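Local coordinates for protein oxidoreductase (Methanosarcina mazei, PDB 3KA7) that binds flavin-adenine dinucleotide and probably works as an oxidoreductase of the flavin-containing amine oxidase family, at residues Lys153-Phe158 / Leu300-Thr304; Tyr97-Phe101 / Glu355-Gly359; Asn308-Thr314 / His326-Gln332; His250-Ala254 / Tyr269-Val273. All coordinates share one frame; numbering follows the deposited sequence.

Interaction 1 of 4, residues Lys153-Phe158 / Leu300-Thr304; sequences KFADSF and LTPYT
Bends at chi2 (-62°) and chi3 (-80°) curl the chain of Lys153 across the phenol of Tyr303, the two side chains crossing at roughly a right angle. The ring itself is swung beside its own backbone N, where it meets the lysine methylenes: CE lies 4.3 Å from the centroid of the Tyr303 ring in an off-centre CH-pi contact, while CG approaches Tyr303 OH at 3.7 Å. The same double bend carries the ammonium past the ring to a water, 2.6 Å from Lys153 NZ, which donates to the carbonyls of Pro302 and Thr304. A second water joins Lys153 O to Pro302 O, so that ordered solvent links the two backbones. Nearby, Pro302 lies against the helix backbone, with its CB 3.4 Å from Lys153 O, and Ser157 CB fits against Pro302 CA at 3.7 Å. The hydroxyl of Ser157 is turned toward Leu300, OG standing 3.4 Å from Leu300 CB, but its hydrogen bond goes to Asn308 O. Farther along, Leu300 CD1 touches the Phe154 ring obliquely. The contact seats the loop that joins strands 298-300 and 307-311 on helix 149-163; strand 85-89 adds Val86 against Phe154 and Pro302, and helix 342-356 touches Thr301 and Thr304.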
loop_
_atom_site.group_PDB
_atom_site.type_symbol
_atom_site.label_atom_id
_atom_site.label_comp_id
_atom_site.label_asym_id
_atom_site.label_seq_id
_atom_site.Cartn_x
_atom_site.Cartn_y
_atom_site.Cartn_z
ATOM N N LYS A 153 18.969 -9.812 -4.354
ATOM C CA LYS A 153 18.431 -10.012 -2.999
ATOM C C LYS A 153 17.859 -8.703 -2.457
ATOM O O LYS A 153 16.765 -8.678 -1.874
ATOM C CB LYS A 153 19.518 -10.516 -2.043
ATOM C CG LYS A 153 20.224 -11.749 -2.537
ATOM C CD LYS A 153 19.275 -12.900 -2.672
ATOM C CE LYS A 153 19.024 -13.555 -1.335
ATOM N NZ LYS A 153 18.242 -14.823 -1.493
ATOM N N PHE A 154 18.612 -7.620 -2.637
ATOM C CA PHE A 154 18.208 -6.303 -2.154
ATOM C C PHE A 154 16.935 -5.873 -2.876
ATOM O O PHE A 154 15.971 -5.457 -2.244
ATOM C CB PHE A 154 19.345 -5.293 -2.380
ATOM C CG PHE A 154 18.984 -3.879 -2.041
ATOM C CD1 PHE A 154 18.622 -3.532 -0.757
ATOM C CD2 PHE A 154 19.026 -2.886 -3.014
ATOM C CE1 PHE A 154 18.283 -2.233 -0.439
ATOM C CE2 PHE A 154 18.695 -1.583 -2.709
ATOM C CZ PHE A 154 18.319 -1.254 -1.408
ATOM N N ALA A 155 16.929 -6.004 -4.202
ATOM C CA ALA A 155 15.744 -5.639 -5.001
ATOM C C ALA A 155 14.511 -6.437 -4.589
ATOM O O ALA A 155 13.411 -5.880 -4.473
ATOM C CB ALA A 155 16.018 -5.825 -6.472
ATOM N N ASP A 156 14.678 -7.740 -4.371
ATOM C CA ASP A 156 13.534 -8.566 -3.957
ATOM C C ASP A 156 13.000 -8.126 -2.599
ATOM O O ASP A 156 11.799 -8.167 -2.350
ATOM C CB ASP A 156 13.912 -10.047 -3.885
ATOM C CG ASP A 156 13.815 -10.756 -5.220
ATOM O OD1 ASP A 156 13.235 -10.196 -6.184
ATOM O OD2 ASP A 156 14.323 -11.895 -5.299
ATOM N N SER A 157 13.897 -7.733 -1.700
ATOM C CA SER A 157 13.470 -7.249 -0.392
ATOM C C SER A 157 12.702 -5.928 -0.529
ATOM O O SER A 157 11.609 -5.756 0.027
ATOM C CB SER A 157 14.680 -7.086 0.522
ATOM O OG SER A 157 14.305 -6.538 1.771
ATOM N N PHE A 158 13.260 -4.996 -1.287
ATOM C CA PHE A 158 12.570 -3.744 -1.523
ATOM C C PHE A 158 11.203 -3.964 -2.168
ATOM O O PHE A 158 10.211 -3.391 -1.724
ATOM C CB PHE A 158 13.404 -2.807 -2.398
ATOM C CG PHE A 158 12.637 -1.623 -2.875
ATOM C CD1 PHE A 158 12.403 -0.558 -2.029
ATOM C CD2 PHE A 158 12.108 -1.595 -4.153
ATOM C CE1 PHE A 158 11.672 0.541 -2.464
ATOM C CE2 PHE A 158 11.377 -0.506 -4.592
ATOM C CZ PHE A 158 11.156 0.560 -3.739
ATOM N N LEU A 300 14.898 -3.576 6.174
ATOM C CA LEU A 300 14.775 -4.570 5.109
ATOM C C LEU A 300 15.614 -5.804 5.423
ATOM O O LEU A 300 16.711 -5.695 5.975
ATOM C CB LEU A 300 15.204 -3.975 3.762
ATOM C CG LEU A 300 14.268 -2.887 3.231
ATOM C CD1 LEU A 300 14.837 -2.305 1.936
ATOM C CD2 LEU A 300 12.849 -3.438 3.018
ATOM N N THR A 301 15.101 -6.988 5.080
ATOM C CA THR A 301 15.770 -8.231 5.455
ATOM C C THR A 301 15.915 -9.163 4.244
ATOM O O THR A 301 15.147 -10.112 4.079
ATOM C CB THR A 301 14.990 -8.963 6.574
ATOM O OG1 THR A 301 13.636 -9.189 6.145
ATOM C CG2 THR A 301 14.959 -8.127 7.875
ATOM N N PRO A 302 16.907 -8.893 3.385
ATOM C CA PRO A 302 16.969 -9.591 2.100
ATOM C C PRO A 302 17.385 -11.058 2.155
ATOM O O PRO A 302 17.163 -11.782 1.179
ATOM C CB PRO A 302 17.977 -8.771 1.267
ATOM C CG PRO A 302 18.551 -7.751 2.152
ATOM C CD PRO A 302 17.823 -7.748 3.482
ATOM N N TYR A 303 17.962 -11.506 3.272
ATOM C CA TYR A 303 18.501 -12.872 3.333
ATOM C C TYR A 303 17.677 -13.802 4.221
ATOM O O TYR A 303 18.176 -14.344 5.214
ATOM C CB TYR A 303 19.986 -12.849 3.746
ATOM C CG TYR A 303 20.829 -12.256 2.642
ATOM C CD1 TYR A 303 21.461 -13.071 1.719
ATOM C CD2 TYR A 303 20.939 -10.872 2.495
ATOM C CE1 TYR A 303 22.211 -12.535 0.673
ATOM C CE2 TYR A 303 21.693 -10.314 1.449
ATOM C CZ TYR A 303 22.315 -11.156 0.542
ATOM O OH TYR A 303 23.055 -10.625 -0.493
ATOM N N THR A 304 16.412 -13.975 3.845
ATOM C CA THR A 304 15.453 -14.773 4.588
ATOM C C THR A 304 14.767 -15.737 3.632
ATOM O O THR A 304 14.961 -15.666 2.408
ATOM C CB THR A 304 14.349 -13.881 5.120
ATOM O OG1 THR A 304 13.737 -13.215 4.007
ATOM C CG2 THR A 304 14.923 -12.827 6.091
HETATM O O HOH W 1 15.568 -11.027 -0.823
HETATM O O HOH W 2 16.466 -14.568 0.443
#

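Interaction 2 of 4, residues Tyr97-Phe101 / Glu355-Gly359; sequences YVKGF and EIFPG
Tyr97 and Phe101 press on the last turn of a helix at one side of this contact, while Val98 and Glu355 meet more loosely at the other. On the close side Tyr97 CB is 3.6 Å from Glu355 O, and the ring reaches on to Ile356, CE2 to CG1 at 4.3 Å. Phe101 brings one corner to the chain as it leaves the helix: its CE2 is 3.8 Å from Ile356 O, and Pro358 CD comes in at the ring edge. That corner is delivered by a chi1 of 61°, which sets CG between the backbone N and the carbonyl carbon. The type I turn from Tyr97 to Gly100 brings the chain round, so that Tyr97 and Phe101 both face the helix end.

At the outer side, exposed Val98 offers only CG2 to the carboxylate, 3.9 Å from Glu355 OE2, whose salt bridge is with Arg305. One water bridges Tyr97 N and Glu355 OE1; another, between the two parts of the contact, donates to Tyr97 O and Glu355 O. The loop leading into edge strand 101-105 is thereby laid along the end of helix 342-356, with Tyr97 OH bonded to Arg87 O of strand 85-89 and Ile356 resting on Ile307 of strand 307-311.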
loop_
_atom_site.group_PDB
_atom_site.type_symbol
_atom_site.label_atom_id
_atom_site.label_comp_id
_atom_site.label_asym_id
_atom_site.label_seq_id
_atom_site.Cartn_x
_atom_site.Cartn_y
_atom_site.Cartn_z
ATOM N N TYR A 97 21.567 -15.256 7.853
ATOM C CA TYR A 97 21.996 -14.531 9.050
ATOM C C TYR A 97 22.509 -15.450 10.165
ATOM O O TYR A 97 22.858 -14.981 11.251
ATOM C CB TYR A 97 20.863 -13.670 9.598
ATOM C CG TYR A 97 20.279 -12.695 8.605
ATOM C CD1 TYR A 97 21.099 -11.928 7.786
ATOM C CD2 TYR A 97 18.898 -12.525 8.503
ATOM C CE1 TYR A 97 20.557 -11.026 6.873
ATOM C CE2 TYR A 97 18.348 -11.627 7.600
ATOM C CZ TYR A 97 19.179 -10.885 6.783
ATOM O OH TYR A 97 18.618 -9.999 5.880
ATOM N N VAL A 98 22.542 -16.748 9.886
ATOM C CA VAL A 98 22.929 -17.761 10.871
ATOM C C VAL A 98 24.300 -17.473 11.495
ATOM O O VAL A 98 24.469 -17.577 12.714
ATOM C CB VAL A 98 22.905 -19.171 10.253
ATOM C CG1 VAL A 98 23.418 -20.216 11.254
ATOM C CG2 VAL A 98 21.494 -19.522 9.805
ATOM N N LYS A 99 25.270 -17.101 10.668
ATOM C CA LYS A 99 26.605 -16.781 11.179
ATOM C C LYS A 99 26.740 -15.326 11.629
ATOM O O LYS A 99 27.842 -14.826 11.839
ATOM C CB LYS A 99 27.679 -17.132 10.150
ATOM C CG LYS A 99 27.808 -18.628 9.873
ATOM C CD LYS A 99 28.222 -19.403 11.121
ATOM C CE LYS A 99 29.564 -18.917 11.668
ATOM N NZ LYS A 99 29.834 -19.427 13.043
ATOM N N GLY A 100 25.615 -14.644 11.793
ATOM C CA GLY A 100 25.651 -13.271 12.241
ATOM C C GLY A 100 25.243 -12.323 11.132
ATOM O O GLY A 100 25.121 -12.724 9.975
ATOM N N PHE A 101 25.040 -11.064 11.494
ATOM C CA PHE A 101 24.603 -10.064 10.544
ATOM C C PHE A 101 25.114 -8.685 10.910
ATOM O O PHE A 101 25.613 -8.445 12.016
ATOM C CB PHE A 101 23.075 -10.033 10.463
ATOM C CG PHE A 101 22.401 -9.680 11.763
ATOM C CD1 PHE A 101 22.330 -8.360 12.189
ATOM C CD2 PHE A 101 21.823 -10.661 12.552
ATOM C CE1 PHE A 101 21.706 -8.030 13.379
ATOM C CE2 PHE A 101 21.198 -10.331 13.750
ATOM C CZ PHE A 101 21.140 -9.019 14.158
ATOM N N GLU A 355 16.068 -15.971 13.044
ATOM C CA GLU A 355 17.344 -15.621 12.416
ATOM C C GLU A 355 17.524 -14.110 12.312
ATOM O O GLU A 355 18.641 -13.600 12.372
ATOM C CB GLU A 355 17.464 -16.292 11.042
ATOM C CG GLU A 355 17.498 -17.827 11.133
ATOM C CD GLU A 355 17.509 -18.545 9.790
ATOM O OE1 GLU A 355 17.371 -17.905 8.728
ATOM O OE2 GLU A 355 17.650 -19.782 9.803
ATOM N N ILE A 356 16.411 -13.399 12.154
ATOM C CA ILE A 356 16.422 -11.942 12.121
ATOM C C ILE A 356 16.652 -11.375 13.521
ATOM O O ILE A 356 17.439 -10.458 13.709
ATOM C CB ILE A 356 15.099 -11.378 11.528
ATOM C CG1 ILE A 356 14.888 -11.905 10.098
ATOM C CG2 ILE A 356 15.135 -9.870 11.526
ATOM C CD1 ILE A 356 13.449 -11.683 9.553
ATOM N N PHE A 357 15.981 -11.956 14.507
ATOM C CA PHE A 357 15.982 -11.406 15.855
ATOM C C PHE A 357 16.440 -12.433 16.889
ATOM O O PHE A 357 15.753 -12.656 17.875
ATOM C CB PHE A 357 14.571 -10.917 16.201
ATOM C CG PHE A 357 14.093 -9.781 15.338
ATOM C CD1 PHE A 357 14.850 -8.625 15.221
ATOM C CD2 PHE A 357 12.883 -9.861 14.664
ATOM C CE1 PHE A 357 14.419 -7.562 14.444
ATOM C CE2 PHE A 357 12.444 -8.794 13.874
ATOM C CZ PHE A 357 13.212 -7.653 13.769
ATOM N N PRO A 358 17.608 -13.053 16.667
ATOM C CA PRO A 358 18.039 -14.113 17.568
ATOM C C PRO A 358 18.180 -13.653 19.026
ATOM O O PRO A 358 18.762 -12.603 19.306
ATOM C CB PRO A 358 19.396 -14.544 16.986
ATOM C CG PRO A 358 19.902 -13.343 16.279
ATOM C CD PRO A 358 18.641 -12.725 15.668
ATOM N N GLY A 359 17.626 -14.438 19.941
ATOM C CA GLY A 359 17.798 -14.176 21.368
ATOM C C GLY A 359 17.004 -12.998 21.896
ATOM O O GLY A 359 17.086 -12.671 23.084
HETATM O O HOH W 3 18.625 -15.656 7.607
HETATM O O HOH W 4 21.103 -14.612 13.336
#

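Interaction 3 of 4, residues Asn308-Thr314 / His326-Gln332; sequences NGVNEVT and HLTMCHQ
Glu312 and His326 face each other where an antiparallel strand pair of the mixed sheet, 307-311 with 326-334, gives way to a 3-10 segment at Val313 and Thr314. Gly309-His331 and Asn311-Met329 are hydrogen-bonded pairs, with Val310-Cys330 a non-hydrogen-bonded pair between them; Val310 CG2 is packed tightly on Thr328 CG2, 3.3 Å away. The carboxylate lies over the imidazole with their planes 18° apart, Glu312 OE1 4.2 Å above the ring plane of His326. OE2 uses its anti lone pair to accept Thr328 OG1 at 2.7 Å, while the backbone amides of Leu292 and Val293 also bind OE2 and that of Gly294 binds OE1. Several donors, Gln315 NE2 on OE1 among them, grip this buried carboxylate, which would favour its ionised form; an alanine here would probably leave those donors without their acceptor and one face of His326 without its cover.

Thr314 comes at the ring from its edge instead: OG1 shares a hydrogen bond with His326 ND1 at 2.8 Å and also receives Leu327 N. Asn311 and Met329 (a selenomethionine) lie side by side on the sheet face of His331, which approaches the FAD; Asn311 ND2 is bonded to O of the flavin-binding Phe54. Where the regular backbone pairing ends, one water accepts Val313 N and donates to Leu327 O and, at 2.8 Å, to Asn311 OD1.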
loop_
_atom_site.group_PDB
_atom_site.type_symbol
_atom_site.label_atom_id
_atom_site.label_comp_id
_atom_site.label_asym_id
_atom_site.label_seq_id
_atom_site.Cartn_x
_atom_site.Cartn_y
_atom_site.Cartn_z
ATOM N N ASN A 308 10.344 -9.904 4.124
ATOM C CA ASN A 308 11.023 -8.882 3.311
ATOM C C ASN A 308 11.496 -7.683 4.117
ATOM O O ASN A 308 12.462 -6.999 3.755
ATOM C CB ASN A 308 10.097 -8.381 2.212
ATOM C CG ASN A 308 9.623 -9.488 1.313
ATOM O OD1 ASN A 308 8.430 -9.728 1.221
ATOM N ND2 ASN A 308 10.567 -10.197 0.665
ATOM N N GLY A 309 10.785 -7.388 5.192
ATOM C CA GLY A 309 11.224 -6.304 6.058
ATOM C C GLY A 309 10.304 -6.149 7.246
ATOM O O GLY A 309 9.295 -6.843 7.372
ATOM N N VAL A 310 10.662 -5.231 8.126
ATOM C CA VAL A 310 9.877 -5.039 9.318
ATOM C C VAL A 310 9.943 -3.582 9.742
ATOM O O VAL A 310 10.892 -2.879 9.377
ATOM C CB VAL A 310 10.337 -6.046 10.424
ATOM C CG1 VAL A 310 11.549 -6.864 9.985
ATOM C CG2 VAL A 310 10.482 -5.412 11.780
ATOM N N ASN A 311 8.909 -3.108 10.443
ATOM C CA ASN A 311 8.957 -1.775 11.049
ATOM C C ASN A 311 8.554 -1.808 12.513
ATOM O O ASN A 311 8.205 -2.862 13.038
ATOM C CB ASN A 311 8.186 -0.700 10.247
ATOM C CG ASN A 311 6.663 -0.810 10.348
ATOM O OD1 ASN A 311 6.109 -1.657 11.055
ATOM N ND2 ASN A 311 5.972 0.083 9.625
ATOM N N GLU A 312 8.664 -0.659 13.175
ATOM C CA GLU A 312 8.449 -0.573 14.613
ATOM C C GLU A 312 7.896 0.812 14.890
ATOM O O GLU A 312 8.621 1.708 15.336
ATOM C CB GLU A 312 9.791 -0.743 15.326
ATOM C CG GLU A 312 9.691 -1.094 16.785
ATOM C CD GLU A 312 10.971 -1.724 17.286
ATOM O OE1 GLU A 312 11.904 -0.975 17.667
ATOM O OE2 GLU A 312 11.052 -2.975 17.271
ATOM N N VAL A 313 6.617 1.010 14.605
ATOM C CA VAL A 313 6.081 2.362 14.590
ATOM C C VAL A 313 5.945 2.978 15.979
ATOM O O VAL A 313 5.724 4.187 16.119
ATOM C CB VAL A 313 4.744 2.442 13.832
ATOM C CG1 VAL A 313 4.958 2.029 12.356
ATOM C CG2 VAL A 313 3.689 1.579 14.506
ATOM N N THR A 314 6.060 2.144 17.002
ATOM C CA THR A 314 6.016 2.655 18.372
ATOM C C THR A 314 7.277 3.475 18.673
ATOM O O THR A 314 7.348 4.191 19.684
ATOM C CB THR A 314 5.829 1.520 19.398
ATOM O OG1 THR A 314 6.649 0.396 19.027
ATOM C CG2 THR A 314 4.378 1.076 19.413
ATOM N N HIS A 326 7.033 -2.653 22.519
ATOM C CA HIS A 326 7.072 -2.107 21.165
ATOM C C HIS A 326 6.185 -2.961 20.263
ATOM O O HIS A 326 5.984 -4.150 20.513
ATOM C CB HIS A 326 8.501 -2.078 20.605
ATOM C CG HIS A 326 9.278 -0.858 20.993
ATOM N ND1 HIS A 326 8.959 0.404 20.539
ATOM C CD2 HIS A 326 10.354 -0.706 21.802
ATOM C CE1 HIS A 326 9.803 1.282 21.046
ATOM N NE2 HIS A 326 10.668 0.634 21.809
ATOM N N LEU A 327 5.641 -2.332 19.230
ATOM C CA LEU A 327 4.898 -3.050 18.199
ATOM C C LEU A 327 5.811 -3.181 17.000
ATOM O O LEU A 327 6.162 -2.181 16.376
ATOM C CB LEU A 327 3.650 -2.266 17.809
ATOM C CG LEU A 327 2.798 -2.811 16.654
ATOM C CD1 LEU A 327 2.440 -4.304 16.850
ATOM C CD2 LEU A 327 1.548 -1.951 16.462
ATOM N N THR A 328 6.195 -4.407 16.690
ATOM C CA THR A 328 7.082 -4.667 15.565
ATOM C C THR A 328 6.300 -5.508 14.569
ATOM O O THR A 328 5.792 -6.579 14.920
ATOM C CB THR A 328 8.323 -5.422 16.022
ATOM O OG1 THR A 328 8.932 -4.714 17.112
ATOM C CG2 THR A 328 9.334 -5.577 14.870
HETATM N N MSE A 329 6.186 -5.005 13.339
HETATM C CA MSE A 329 5.401 -5.681 12.300
HETATM C C MSE A 329 6.260 -6.088 11.107
HETATM O O MSE A 329 7.057 -5.296 10.605
HETATM C CB MSE A 329 4.214 -4.818 11.865
HETATM C CG MSE A 329 3.238 -4.560 13.008
HETATM SE SE MSE A 329 1.675 -3.570 12.455
HETATM C CE MSE A 329 2.489 -1.909 11.992
ATOM N N CYS A 330 6.081 -7.331 10.669
ATOM C CA CYS A 330 6.870 -7.934 9.606
ATOM C C CYS A 330 5.991 -8.201 8.392
ATOM O O CYS A 330 4.834 -8.575 8.544
ATOM C CB CYS A 330 7.427 -9.273 10.074
ATOM S SG CYS A 330 8.250 -9.193 11.694
ATOM N N HIS A 331 6.552 -8.037 7.199
ATOM C CA HIS A 331 5.819 -8.364 5.967
ATOM C C HIS A 331 6.535 -9.416 5.140
ATOM O O HIS A 331 7.762 -9.367 4.970
ATOM C CB HIS A 331 5.632 -7.145 5.069
ATOM C CG HIS A 331 4.709 -7.407 3.917
ATOM N ND1 HIS A 331 3.358 -7.628 4.087
ATOM C CD2 HIS A 331 4.948 -7.538 2.589
ATOM C CE1 HIS A 331 2.800 -7.867 2.911
ATOM N NE2 HIS A 331 3.742 -7.810 1.985
ATOM N N GLN A 332 5.765 -10.351 4.602
ATOM C CA GLN A 332 6.300 -11.255 3.606
ATOM C C GLN A 332 5.373 -11.338 2.393
ATOM O O GLN A 332 4.158 -11.536 2.525
ATOM C CB GLN A 332 6.573 -12.638 4.209
ATOM C CG GLN A 332 5.330 -13.360 4.715
ATOM C CD GLN A 332 5.658 -14.588 5.564
ATOM O OE1 GLN A 332 5.614 -15.729 5.077
ATOM N NE2 GLN A 332 5.970 -14.363 6.830
HETATM O O HOH W 5 5.240 -1.514 13.747
#

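Interaction 4 of 4, residues His250-Ala254 / Tyr269-Val273; sequences HAATA and YFKMV
Val273 is a bump that enters a hollow formed by His250, Ala251 and Ala254 on the facing helix. Its two methyls divide the work. CG1 settles on the backbone of Ala251, 3.8 Å from Ala251 CA, whereas CG2 points between the CB atoms of His250 and Ala254, 4.4 Å from the former. Because two of its walls are alanines, the hollow admits the valine methyls; the axes of the two short segments lie 10.4 Å apart, with N-to-C directions 132° from each other, and longer side chains bridge the rest of the gap.

Tyr269 does so by length. With CG anti to the backbone N (chi1 -166°), the ring extends across the gap, passes Ala254 CB at 4.3 Å from CE2, and has Val273 CG2 of its own helix above one face near the rim. The phenol oxygen then arrives in the plane of the His250 imidazole, Tyr269 OH lying 2.7 Å from His250 ND1 in a hydrogen bond either partner could donate. The two ring planes stand at 72°. Met272, as selenomethionine, places SE loosely above the imidazole face, at 5.0 Å from the centroid of the His250 ring.

The other ring nitrogen, His250 NE2, is bonded to Gly386 O, which together with Tyr269 fixes the rotation of the ring; an alanine in its place would probably leave Tyr269 OH and Gly386 O without a partner. The result is a pair of short, successive helices, 250-256 and 267-275, resting through His250 and Thr253 on strand 394-396 of the parallel sheet, consistent with a Rossmann-type FAD-binding domain.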
loop_
_atom_site.group_PDB
_atom_site.type_symbol
_atom_site.label_atom_id
_atom_site.label_comp_id
_atom_site.label_asym_id
_atom_site.label_seq_id
_atom_site.Cartn_x
_atom_site.Cartn_y
_atom_site.Cartn_z
ATOM N N HIS A 250 -12.175 -2.153 -9.730
ATOM C CA HIS A 250 -12.951 -2.415 -10.947
ATOM C C HIS A 250 -13.707 -3.744 -10.918
ATOM O O HIS A 250 -14.851 -3.816 -11.359
ATOM C CB HIS A 250 -12.062 -2.363 -12.188
ATOM C CG HIS A 250 -11.661 -0.978 -12.582
ATOM N ND1 HIS A 250 -12.507 -0.119 -13.253
ATOM C CD2 HIS A 250 -10.505 -0.300 -12.392
ATOM C CE1 HIS A 250 -11.886 1.027 -13.469
ATOM N NE2 HIS A 250 -10.671 0.946 -12.954
ATOM N N ALA A 251 -13.079 -4.806 -10.433
ATOM C CA ALA A 251 -13.777 -6.100 -10.435
ATOM C C ALA A 251 -15.108 -6.064 -9.668
ATOM O O ALA A 251 -16.157 -6.484 -10.180
ATOM C CB ALA A 251 -12.883 -7.190 -9.881
ATOM N N ALA A 252 -15.056 -5.572 -8.435
ATOM C CA ALA A 252 -16.224 -5.503 -7.600
ATOM C C ALA A 252 -17.214 -4.469 -8.140
ATOM O O ALA A 252 -18.416 -4.652 -8.055
ATOM C CB ALA A 252 -15.826 -5.175 -6.159
ATOM N N THR A 253 -16.699 -3.381 -8.698
ATOM C CA THR A 253 -17.556 -2.370 -9.300
ATOM C C THR A 253 -18.321 -2.930 -10.500
ATOM O O THR A 253 -19.501 -2.636 -10.679
ATOM C CB THR A 253 -16.747 -1.136 -9.713
ATOM O OG1 THR A 253 -16.091 -0.587 -8.549
ATOM C CG2 THR A 253 -17.672 -0.082 -10.334
ATOM N N ALA A 254 -17.638 -3.730 -11.315
ATOM C CA ALA A 254 -18.256 -4.369 -12.462
ATOM C C ALA A 254 -19.426 -5.242 -12.024
ATOM O O ALA A 254 -20.489 -5.221 -12.655
ATOM C CB ALA A 254 -17.234 -5.181 -13.224
ATOM N N TYR A 269 -13.584 -3.478 -21.656
ATOM C CA TYR A 269 -13.697 -3.400 -20.198
ATOM C C TYR A 269 -13.751 -4.779 -19.529
ATOM O O TYR A 269 -13.099 -4.999 -18.507
ATOM C CB TYR A 269 -14.904 -2.548 -19.785
ATOM C CG TYR A 269 -14.890 -2.154 -18.319
ATOM C CD1 TYR A 269 -13.961 -1.242 -17.830
ATOM C CD2 TYR A 269 -15.804 -2.700 -17.426
ATOM C CE1 TYR A 269 -13.943 -0.880 -16.492
ATOM C CE2 TYR A 269 -15.793 -2.351 -16.085
ATOM C CZ TYR A 269 -14.863 -1.439 -15.622
ATOM O OH TYR A 269 -14.858 -1.097 -14.283
ATOM N N PHE A 270 -14.513 -5.710 -20.106
ATOM C CA PHE A 270 -14.535 -7.080 -19.610
ATOM C C PHE A 270 -13.141 -7.709 -19.638
ATOM O O PHE A 270 -12.743 -8.394 -18.695
ATOM C CB PHE A 270 -15.507 -7.947 -20.415
ATOM C CG PHE A 270 -16.928 -7.892 -19.921
ATOM C CD1 PHE A 270 -17.382 -8.797 -18.983
ATOM C CD2 PHE A 270 -17.814 -6.946 -20.414
ATOM C CE1 PHE A 270 -18.689 -8.757 -18.529
ATOM C CE2 PHE A 270 -19.124 -6.900 -19.965
ATOM C CZ PHE A 270 -19.566 -7.805 -19.028
ATOM N N LYS A 271 -12.411 -7.471 -20.726
ATOM C CA LYS A 271 -11.089 -8.059 -20.896
ATOM C C LYS A 271 -10.146 -7.508 -19.844
ATOM O O LYS A 271 -9.378 -8.250 -19.229
ATOM C CB LYS A 271 -10.538 -7.758 -22.286
ATOM C CG LYS A 271 -9.229 -8.475 -22.571
ATOM C CD LYS A 271 -8.785 -8.218 -24.007
ATOM C CE LYS A 271 -7.883 -9.331 -24.526
ATOM N NZ LYS A 271 -6.605 -9.433 -23.782
HETATM N N MSE A 272 -10.235 -6.197 -19.640
HETATM C CA MSE A 272 -9.422 -5.490 -18.664
HETATM C C MSE A 272 -9.673 -6.048 -17.259
HETATM O O MSE A 272 -8.732 -6.386 -16.534
HETATM C CB MSE A 272 -9.761 -3.997 -18.715
HETATM C CG MSE A 272 -8.877 -3.118 -17.854
HETATM SE SE MSE A 272 -9.332 -3.196 -15.966
HETATM C CE MSE A 272 -7.519 -3.734 -15.474
ATOM N N VAL A 273 -10.946 -6.138 -16.888
ATOM C CA VAL A 273 -11.331 -6.625 -15.568
ATOM C C VAL A 273 -10.833 -8.050 -15.359
ATOM O O VAL A 273 -10.369 -8.404 -14.284
ATOM C CB VAL A 273 -12.852 -6.566 -15.358
ATOM C CG1 VAL A 273 -13.241 -7.244 -14.049
ATOM C CG2 VAL A 273 -13.329 -5.118 -15.388
#

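How the interactions relate
Interactions 1, 2 and 3 cluster round one mixed sheet, their centres 15 to 16 Å apart, whereas interaction 4 lies with the parallel sheet, 33 to 45 Å from them between centres. Tyr97 OH of interaction 2 probably hydrogen-bonds to Tyr303 N of interaction 1, as Thr301 N of interaction 1 probably does to Asn308 O of interaction 3, and Phe357 meets Val310 between interactions 2 and 3. Along the chain, the loop closed by 97-101 and 355-359 encloses all the others; interaction 4 is nested within interaction 1, and interaction 3 follows. The polypeptide thus passes between both sheets, consistent with a fold in which both contribute to the flavin site.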